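Local coordinates for sensor protein (Rhodopseudomonas palustris, PDB 2OOL) that binds biliverdin through this chromophore-binding fragment of a bacteriophytochrome, whose full-length form probably relays light signals through a histidine kinase, at residues Y81-S86 with D108-D113. Sequence-based numbering, arbitrary orientation.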
ATOM      1  N   TYR A  81      -4.410  32.590   7.695  1.00 54.84           N
ATOM      2  CA  TYR A  81      -4.008  32.290   6.323  1.00 54.66           C
ATOM      3  C   TYR A  81      -4.435  30.895   5.855  1.00 54.09           C
ATOM      4  O   TYR A  81      -3.954  30.427   4.834  1.00 53.77           O
ATOM      5  CB  TYR A  81      -2.510  32.380   6.206  1.00 56.90           C
ATOM      6  CG  TYR A  81      -1.943  33.600   6.825  1.00 57.58           C
ATOM      7  CD1 TYR A  81      -1.403  33.544   8.100  1.00 58.05           C
ATOM      8  CD2 TYR A  81      -1.941  34.813   6.143  1.00 58.71           C
ATOM      9  CE1 TYR A  81      -0.889  34.667   8.704  1.00 59.01           C
ATOM     10  CE2 TYR A  81      -1.423  35.959   6.736  1.00 59.19           C
ATOM     11  CZ  TYR A  81      -0.898  35.864   8.024  1.00 60.25           C
ATOM     12  OH  TYR A  81      -0.360  36.958   8.677  1.00 63.75           O
ATOM     13  N   LEU A  82      -5.300  30.233   6.613  1.00 52.79           N
ATOM     14  CA  LEU A  82      -5.837  28.948   6.245  1.00 52.63           C
ATOM     15  C   LEU A  82      -7.325  29.114   6.013  1.00 52.60           C
ATOM     16  O   LEU A  82      -7.922  30.069   6.483  1.00 52.15           O
ATOM     17  CB  LEU A  82      -5.628  27.919   7.353  1.00 51.65           C
ATOM     18  CG  LEU A  82      -4.221  27.681   7.892  1.00 51.85           C
ATOM     19  CD1 LEU A  82      -4.245  26.659   8.995  1.00 46.84           C
ATOM     20  CD2 LEU A  82      -3.294  27.212   6.730  1.00 49.78           C
ATOM     21  N   THR A  83      -7.927  28.175   5.295  1.00 51.96           N
ATOM     22  CA  THR A  83      -9.379  28.126   5.160  1.00 51.91           C
ATOM     23  C   THR A  83      -9.908  27.619   6.493  1.00 51.61           C
ATOM     24  O   THR A  83      -9.175  27.040   7.257  1.00 50.96           O
ATOM     25  CB  THR A  83      -9.829  27.161   4.011  1.00 52.03           C
ATOM     26  OG1 THR A  83      -9.417  25.814   4.304  1.00 51.73           O
ATOM     27  CG2 THR A  83      -9.191  27.585   2.691  1.00 51.91           C
ATOM     28  N   ALA A  84     -11.183  27.833   6.752  1.00 52.45           N
ATOM     29  CA  ALA A  84     -11.832  27.376   7.971  1.00 52.74           C
ATOM     30  C   ALA A  84     -11.673  25.886   8.156  1.00 52.87           C
ATOM     31  O   ALA A  84     -11.198  25.459   9.197  1.00 54.08           O
ATOM     32  CB  ALA A  84     -13.305  27.764   7.964  1.00 53.07           C
ATOM     33  N   ALA A  85     -12.033  25.090   7.157  1.00 52.73           N
ATOM     34  CA  ALA A  85     -11.819  23.633   7.228  1.00 52.69           C
ATOM     35  C   ALA A  85     -10.382  23.242   7.564  1.00 52.41           C
ATOM     36  O   ALA A  85     -10.183  22.262   8.270  1.00 51.74           O
ATOM     37  CB  ALA A  85     -12.232  22.960   5.925  1.00 52.22           C
ATOM     38  N   SER A  86      -9.396  23.972   7.025  1.00 52.79           N
ATOM     39  CA  SER A  86      -7.976  23.642   7.213  1.00 53.25           C
ATOM     40  C   SER A  86      -7.529  24.046   8.636  1.00 53.38           C
ATOM     41  O   SER A  86      -6.790  23.306   9.258  1.00 54.53           O
ATOM     42  CB  SER A  86      -7.081  24.341   6.180  1.00 53.11           C
ATOM     43  OG  SER A  86      -7.256  23.769   4.890  1.00 55.71           O
ATOM     44  N   ASP A 108      -5.162  24.098   2.955  1.00 52.61           N
ATOM     45  CA  ASP A 108      -5.374  25.104   1.941  1.00 52.20           C
ATOM     46  C   ASP A 108      -5.050  26.464   2.545  1.00 51.40           C
ATOM     47  O   ASP A 108      -5.669  26.854   3.543  1.00 51.22           O
ATOM     48  CB  ASP A 108      -6.845  25.051   1.454  1.00 51.90           C
ATOM     49  CG  ASP A 108      -7.168  23.739   0.666  1.00 54.95           C
ATOM     50  OD1 ASP A 108      -6.264  23.163   0.074  1.00 55.51           O
ATOM     51  OD2 ASP A 108      -8.315  23.263   0.635  1.00 59.66           O
ATOM     52  N   VAL A 109      -4.083  27.160   1.945  1.00 50.87           N
ATOM     53  CA  VAL A 109      -3.616  28.482   2.352  1.00 52.06           C
ATOM     54  C   VAL A 109      -4.323  29.523   1.482  1.00 53.79           C
ATOM     55  O   VAL A 109      -4.395  29.346   0.258  1.00 53.38           O
ATOM     56  CB  VAL A 109      -2.099  28.598   2.122  1.00 51.75           C
ATOM     57  CG1 VAL A 109      -1.544  29.969   2.422  1.00 49.05           C
ATOM     58  CG2 VAL A 109      -1.357  27.514   2.907  1.00 50.74           C
ATOM     59  N   VAL A 110      -4.870  30.579   2.111  1.00 54.88           N
ATOM     60  CA  VAL A 110      -5.520  31.677   1.396  1.00 55.43           C
ATOM     61  C   VAL A 110      -4.466  32.749   1.124  1.00 56.68           C
ATOM     62  O   VAL A 110      -3.906  33.302   2.054  1.00 58.36           O
ATOM     63  CB  VAL A 110      -6.715  32.185   2.187  1.00 56.00           C
ATOM     64  CG1 VAL A 110      -7.454  33.286   1.429  1.00 55.84           C
ATOM     65  CG2 VAL A 110      -7.666  31.018   2.513  1.00 54.49           C
ATOM     66  N   THR A 111      -4.104  32.942  -0.143  1.00 57.70           N
ATOM     67  CA  THR A 111      -3.042  33.852  -0.565  1.00 58.60           C
ATOM     68  C   THR A 111      -3.679  34.966  -1.382  1.00 60.23           C
ATOM     69  O   THR A 111      -4.822  34.828  -1.862  1.00 60.27           O
ATOM     70  CB  THR A 111      -1.893  33.146  -1.431  1.00 59.46           C
ATOM     71  OG1 THR A 111      -2.294  32.977  -2.788  1.00 58.96           O
ATOM     72  CG2 THR A 111      -1.435  31.787  -0.881  1.00 58.08           C
ATOM     73  N   PRO A 112      -2.953  36.074  -1.593  1.00 61.65           N
ATOM     74  CA  PRO A 112      -3.574  37.162  -2.363  1.00 62.04           C
ATOM     75  C   PRO A 112      -3.831  36.758  -3.817  1.00 62.68           C
ATOM     76  O   PRO A 112      -4.678  37.347  -4.470  1.00 63.89           O
ATOM     77  CB  PRO A 112      -2.525  38.293  -2.300  1.00 62.40           C
ATOM     78  CG  PRO A 112      -1.580  37.908  -1.199  1.00 62.29           C
ATOM     79  CD  PRO A 112      -1.571  36.404  -1.212  1.00 62.57           C
ATOM     80  N   ASP A 113      -3.092  35.763  -4.301  1.00 62.90           N
ATOM     81  CA  ASP A 113      -3.199  35.257  -5.674  1.00 62.75           C
ATOM     82  C   ASP A 113      -3.976  33.918  -5.724  1.00 62.26           C
ATOM     83  O   ASP A 113      -3.642  33.046  -6.523  1.00 64.68           O
ATOM     84  CB  ASP A 113      -1.775  35.043  -6.266  1.00 64.09           C
ATOM     85  CG  ASP A 113      -0.750  36.143  -5.831  1.00 66.73           C
ATOM     86  OD1 ASP A 113      -1.041  37.368  -6.011  1.00 69.21           O
ATOM     87  OD2 ASP A 113       0.348  35.760  -5.321  1.00 67.93           O
TER
HETATM   88  O   HOH W   1     -10.037  23.907   2.733  1.00 54.66           O
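S86 and T83, at the start of helix 84-94, meet D108 on strand 105-111, an outermost strand of the antiparallel PAS-fold sheet; the strand's other neighbour is 114-125, where V109 pairs with R116. A single beta bridge, L82 with V109, joins the segments: V110 N donates to Y81 O at 2.9 Å, while T83 N donates to D108 O at 3.1 Å. T83 is the N-cap residue. Its OG1 lies between backbone N and carbonyl carbon (chi1 63°) and hydrogen-bonds to S86 OG (3.0 Å), and its CG2 packs against D108 CB at 3.7 Å and V110 CG2 at 3.8 Å. S86 OG, anti to its own carbonyl carbon (chi1 -71°), accepts a nearly straight bond from D108 N (2.9 Å, 168°). An alanine at S86 would probably leave D108 N without this acceptor and T83 OG1 without its hydroxyl partner, weakening the tie between helix start and strand. The D108 carboxylate divides its oxygens: OD1 forms a salt bridge with R106, and OD2 accepts a 2.8 Å hydrogen bond from a water that also contacts T83 OG1.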